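Local coordinates for protein M157 (Murid herpesvirus 1, PDB 2NYK) that is a viral MHC class I-like protein that acts as a ligand for Ly49 receptors of natural killer cells, at residues Arg45-Val49 against Asp220-Val224; Ser200-Val206 against Gln227-Val231. The protein carries 1 engineered substitution. All blocks are in the same frame, centred on the assembly; numbering follows the deposited sequence.

Overall arrangement
Interaction 1 (45-49 with 220-224) joins the platform sheet of the MHC class I-like fold to the immunoglobulin-like domain, whereas interaction 2 (200-206 with 227-231) lies within that second domain. Their centres are 11 Å apart. Along the chain the segments alternate: 45-49, 200-206, 220-224, 227-231. Strands 217-222 and 227-233 are sheet neighbours, and Glu221 O and Ile228 N, 2.7 Å apart, probably share a hydrogen bond. A second link probably runs from Arg45 N to Asn201 O, separated by 2.8 Å. Platform residues 45-49 thus meet both the edge strand and the loop leading into 204-208, so the domain boundary is joined to the edge strand and to the loop that the second contact also uses.

Interaction 1 (Arg45-Val49 against Asp220-Val224); sequences RPVVV and DESTV
The boundary between the MHC-like platform and the immunoglobulin-like domain is bridged here, with Arg45 reaching Asp220 and Val224 lying against Val47 and Val49. Arg45 NH1 donates to Asp220 OD1 at 3.1 Å (N-H...O angle 156°), making a salt bridge. OD1 lies near the guanidinium plane and uses its syn lone pair, while the carboxylate plane stands almost perpendicular to that of the guanidinium, at 85°. The arginine chain, already starting toward 220-224, is bent at chi2 and chi3 and brings the guanidinium alongside Asp220 and Ser222. The strongest polar partner of the arginine is Gln227 OE1, which shares NH1 with the aspartate. Water 1 adds an indirect link, accepting from Arg45 NH2 at 3.0 Å and donating to Asp220 OD1. Ser222 OG sits over one guanidinium face.

At the other end, Val47 and Val48 together oppose Ile39 in a classic beta bulge, where the platform strand turns a corner. Val224 points its side chain at this corner, its CG1 3.8 Å from Val49 CG2. Water 3 donates to both Pro46 O and Val224 O, joining the two backbones. Val224 CB rests 3.5 Å from Val47 O.

Interaction 2 (Ser200-Val206 against Gln227-Val231); sequences SNVPFTV and QILTV
Gln227 reaches across to the 200-203 loop, while Phe204 and Val206 pack on Leu229 and Val231 in the core of the immunoglobulin-like domain. The polar part centres on the Gln227 amide. Its NE2 donates to Ser200 O at 2.8 Å, nearly straight at 176°. A second bond runs from Gln227 NE2 to Val202 O at 2.8 Å, more bent at 156°. Both acceptors lie close to the amide plane, but in each case the nitrogen sits above the plane of the carbonyl it bonds to. With two acceptors gripping NE2, rotation of the amide is restrained. At the other end of the amide, OE1 accepts from water 4 at 2.6 Å and also from Arg45 NH1; the water accepts in turn from Phe204 N. Within the loop, Ser200 OG accepts from Val202 N in an ST turn and also bonds to Leu171 O, while Asn201 ND2 bonds to Arg45 O.

The apolar part begins with a CH-pi contact: Leu229 CD2 stands over one face of the Phe204 ring, 4.1 Å from its centroid. The first torsion of Phe204 sets CG between the backbone N and the carbonyl carbon, bringing the ring across to this methyl. Val206 follows along the strand, with CG2 3.9 Å from Leu229 CB. Val206 CG1 meets Val231 CG1 at 3.5 Å, tighter than usual for two methyl carbons.

The two strand segments run roughly parallel, 27° apart with axes 7.5 Å at closest approach, and face each other through side chains, as across a beta-sandwich. Strand 192-198 flanks 227-233 and contributes Val196 to the packing on Phe204 and Val206; strand 241-245 flanks 204-208 and supplies Val243 and Cys241.

Interaction 1 (Arg45-Val49 against Asp220-Val224)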
loop_
_atom_site.group_PDB
_atom_site.type_symbol
_atom_site.label_atom_id
_atom_site.label_comp_id
_atom_site.label_asym_id
_atom_site.label_seq_id
_atom_site.Cartn_x
_atom_site.Cartn_y
_atom_site.Cartn_z
ATOM N N ARG A 45 0.844 -1.507 -0.790
ATOM C CA ARG A 45 0.083 -1.962 0.375
ATOM C C ARG A 45 -0.054 -0.811 1.361
ATOM O O ARG A 45 0.692 0.155 1.284
ATOM C CB ARG A 45 0.819 -3.118 1.084
ATOM C CG ARG A 45 1.579 -4.083 0.158
ATOM C CD ARG A 45 0.687 -4.944 -0.744
ATOM N NE ARG A 45 -0.277 -5.755 0.015
ATOM C CZ ARG A 45 -0.062 -6.973 0.537
ATOM N NH1 ARG A 45 1.112 -7.611 0.425
ATOM N NH2 ARG A 45 -1.055 -7.564 1.204
ATOM N N PRO A 46 -1.032 -0.888 2.271
ATOM C CA PRO A 46 -1.174 0.168 3.246
ATOM C C PRO A 46 0.018 0.303 4.179
ATOM O O PRO A 46 0.623 -0.690 4.606
ATOM C CB PRO A 46 -2.421 -0.236 4.037
ATOM C CG PRO A 46 -3.238 -1.061 3.028
ATOM C CD PRO A 46 -2.136 -1.870 2.353
ATOM N N VAL A 47 0.335 1.542 4.494
ATOM C CA VAL A 47 1.440 1.825 5.432
ATOM C C VAL A 47 0.920 2.424 6.758
ATOM O O VAL A 47 1.681 2.603 7.726
ATOM C CB VAL A 47 2.505 2.731 4.780
ATOM C CG1 VAL A 47 3.237 1.957 3.662
ATOM C CG2 VAL A 47 1.890 4.004 4.260
ATOM N N VAL A 48 -0.381 2.715 6.784
ATOM C CA VAL A 48 -1.075 3.199 7.995
ATOM C C VAL A 48 -2.461 2.577 8.024
ATOM O O VAL A 48 -3.216 2.684 7.038
ATOM C CB VAL A 48 -1.239 4.762 8.010
ATOM C CG1 VAL A 48 -1.929 5.210 9.342
ATOM C CG2 VAL A 48 0.098 5.463 7.871
ATOM N N VAL A 49 -2.798 1.912 9.135
ATOM C CA VAL A 49 -4.072 1.195 9.267
ATOM C C VAL A 49 -4.763 1.535 10.601
ATOM O O VAL A 49 -4.150 1.388 11.658
ATOM C CB VAL A 49 -3.882 -0.350 9.200
ATOM C CG1 VAL A 49 -5.217 -1.073 9.420
ATOM C CG2 VAL A 49 -3.270 -0.778 7.842
ATOM N N ASP A 220 0.594 -14.859 1.619
ATOM C CA ASP A 220 0.930 -13.453 1.555
ATOM C C ASP A 220 0.624 -12.888 2.931
ATOM O O ASP A 220 -0.534 -12.659 3.268
ATOM C CB ASP A 220 0.084 -12.773 0.468
ATOM C CG ASP A 220 0.424 -11.296 0.268
ATOM O OD1 ASP A 220 0.727 -10.590 1.258
ATOM O OD2 ASP A 220 0.348 -10.840 -0.896
ATOM N N GLU A 221 1.664 -12.713 3.739
ATOM C CA GLU A 221 1.533 -12.085 5.050
ATOM C C GLU A 221 2.120 -10.678 4.977
ATOM O O GLU A 221 3.202 -10.467 4.427
ATOM C CB GLU A 221 2.273 -12.903 6.104
ATOM C CG GLU A 221 1.631 -14.245 6.426
ATOM C CD GLU A 221 2.559 -15.188 7.172
ATOM O OE1 GLU A 221 2.046 -16.115 7.843
ATOM O OE2 GLU A 221 3.796 -15.010 7.081
ATOM N N SER A 222 1.407 -9.706 5.518
ATOM C CA SER A 222 1.879 -8.337 5.448
ATOM C C SER A 222 1.468 -7.558 6.685
ATOM O O SER A 222 0.431 -7.836 7.301
ATOM C CB SER A 222 1.361 -7.643 4.187
ATOM O OG SER A 222 -0.017 -7.332 4.289
ATOM N N THR A 223 2.324 -6.618 7.052
ATOM C CA THR A 223 2.062 -5.656 8.117
ATOM C C THR A 223 2.393 -4.291 7.505
ATOM O O THR A 223 2.873 -4.228 6.382
ATOM C CB THR A 223 2.969 -5.913 9.353
ATOM O OG1 THR A 223 4.337 -5.715 8.975
ATOM C CG2 THR A 223 2.798 -7.335 9.867
ATOM N N VAL A 224 2.148 -3.201 8.218
ATOM C CA VAL A 224 2.525 -1.888 7.695
ATOM C C VAL A 224 4.055 -1.810 7.471
ATOM O O VAL A 224 4.563 -0.945 6.722
ATOM C CB VAL A 224 2.004 -0.742 8.585
ATOM C CG1 VAL A 224 0.454 -0.721 8.571
ATOM C CG2 VAL A 224 2.543 -0.859 10.033
HETATM O O HOH W 1 -1.462 -9.942 2.928
HETATM O O HOH W 2 0.194 -3.352 4.826
HETATM O O HOH W 3 3.598 -1.509 4.030
#

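Interaction 2 (Ser200-Val206 against Gln227-Val231)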
loop_
_atom_site.group_PDB
_atom_site.type_symbol
_atom_site.label_atom_id
_atom_site.label_comp_id
_atom_site.label_asym_id
_atom_site.label_seq_id
_atom_site.Cartn_x
_atom_site.Cartn_y
_atom_site.Cartn_z
ATOM N N SER A 200 9.382 -3.069 1.961
ATOM C CA SER A 200 8.648 -2.074 1.215
ATOM C C SER A 200 7.186 -2.481 1.089
ATOM O O SER A 200 6.827 -3.642 1.319
ATOM C CB SER A 200 9.282 -1.878 -0.172
ATOM O OG SER A 200 8.543 -0.906 -0.909
ATOM N N ASN A 201 6.329 -1.517 0.774
ATOM C CA ASN A 201 4.910 -1.784 0.538
ATOM C C ASN A 201 4.651 -1.992 -0.950
ATOM O O ASN A 201 3.511 -2.144 -1.371
ATOM C CB ASN A 201 4.033 -0.649 1.075
ATOM C CG ASN A 201 4.132 0.617 0.211
ATOM O OD1 ASN A 201 5.252 1.021 -0.174
ATOM N ND2 ASN A 201 2.979 1.219 -0.136
ATOM N N VAL A 202 5.715 -1.974 -1.751
ATOM C CA VAL A 202 5.592 -2.166 -3.188
ATOM C C VAL A 202 5.146 -3.612 -3.459
ATOM O O VAL A 202 5.731 -4.555 -2.908
ATOM C CB VAL A 202 6.939 -1.842 -3.916
ATOM C CG1 VAL A 202 6.877 -2.288 -5.348
ATOM C CG2 VAL A 202 7.232 -0.323 -3.860
ATOM N N PRO A 203 4.070 -3.792 -4.245
ATOM C CA PRO A 203 3.661 -5.146 -4.560
ATOM C C PRO A 203 4.666 -5.961 -5.376
ATOM O O PRO A 203 5.441 -5.425 -6.177
ATOM C CB PRO A 203 2.328 -4.942 -5.310
ATOM C CG PRO A 203 1.822 -3.633 -4.801
ATOM C CD PRO A 203 3.087 -2.814 -4.755
ATOM N N PHE A 204 4.683 -7.268 -5.139
ATOM C CA PHE A 204 5.563 -8.148 -5.922
ATOM C C PHE A 204 4.998 -9.555 -5.902
ATOM O O PHE A 204 4.135 -9.857 -5.064
ATOM C CB PHE A 204 7.005 -8.115 -5.363
ATOM C CG PHE A 204 7.149 -8.714 -3.987
ATOM C CD1 PHE A 204 7.425 -10.070 -3.828
ATOM C CD2 PHE A 204 6.990 -7.916 -2.845
ATOM C CE1 PHE A 204 7.527 -10.627 -2.539
ATOM C CE2 PHE A 204 7.101 -8.467 -1.551
ATOM C CZ PHE A 204 7.377 -9.790 -1.393
ATOM N N THR A 205 5.462 -10.418 -6.809
ATOM C CA THR A 205 4.985 -11.807 -6.833
ATOM C C THR A 205 6.156 -12.772 -6.775
ATOM O O THR A 205 7.267 -12.428 -7.164
ATOM C CB THR A 205 4.105 -12.133 -8.081
ATOM O OG1 THR A 205 4.904 -12.031 -9.263
ATOM C CG2 THR A 205 2.933 -11.197 -8.194
ATOM N N VAL A 206 5.904 -13.968 -6.249
ATOM C CA VAL A 206 6.920 -15.005 -6.105
ATOM C C VAL A 206 6.411 -16.264 -6.815
ATOM O O VAL A 206 5.272 -16.725 -6.573
ATOM C CB VAL A 206 7.219 -15.326 -4.634
ATOM C CG1 VAL A 206 8.372 -16.335 -4.510
ATOM C CG2 VAL A 206 7.566 -14.066 -3.888
ATOM N N GLN A 227 6.430 -7.288 4.018
ATOM C CA GLN A 227 5.631 -8.293 3.333
ATOM C C GLN A 227 6.414 -9.570 3.302
ATOM O O GLN A 227 7.616 -9.567 3.007
ATOM C CB GLN A 227 5.355 -7.872 1.912
ATOM C CG GLN A 227 4.706 -6.514 1.720
ATOM C CD GLN A 227 4.486 -6.270 0.261
ATOM O OE1 GLN A 227 3.724 -6.993 -0.399
ATOM N NE2 GLN A 227 5.209 -5.303 -0.283
ATOM N N ILE A 228 5.745 -10.673 3.602
ATOM C CA ILE A 228 6.391 -11.961 3.542
ATOM C C ILE A 228 5.531 -12.851 2.664
ATOM O O ILE A 228 4.398 -13.221 3.029
ATOM C CB ILE A 228 6.629 -12.571 4.948
ATOM C CG1 ILE A 228 7.466 -11.601 5.815
ATOM C CG2 ILE A 228 7.273 -13.966 4.821
ATOM C CD1 ILE A 228 7.723 -12.079 7.239
ATOM N N LEU A 229 6.071 -13.167 1.485
ATOM C CA LEU A 229 5.369 -14.018 0.535
ATOM C C LEU A 229 6.068 -15.366 0.421
ATOM O O LEU A 229 7.268 -15.445 0.119
ATOM C CB LEU A 229 5.239 -13.330 -0.833
ATOM C CG LEU A 229 4.081 -12.343 -1.049
ATOM C CD1 LEU A 229 4.099 -11.101 -0.103
ATOM C CD2 LEU A 229 4.101 -11.894 -2.512
ATOM N N THR A 230 5.313 -16.424 0.710
ATOM C CA THR A 230 5.845 -17.784 0.741
ATOM C C THR A 230 5.134 -18.619 -0.326
ATOM O O THR A 230 3.918 -18.563 -0.447
ATOM C CB THR A 230 5.601 -18.443 2.120
ATOM O OG1 THR A 230 6.143 -17.626 3.169
ATOM C CG2 THR A 230 6.204 -19.854 2.189
ATOM N N VAL A 231 5.913 -19.367 -1.107
ATOM C CA VAL A 231 5.393 -20.299 -2.097
ATOM C C VAL A 231 6.036 -21.657 -1.840
ATOM O O VAL A 231 7.272 -21.806 -1.884
ATOM C CB VAL A 231 5.625 -19.839 -3.571
ATOM C CG1 VAL A 231 7.060 -19.496 -3.810
ATOM C CG2 VAL A 231 5.214 -20.941 -4.565
HETATM O O HOH W 4 3.285 -8.158 -2.657
#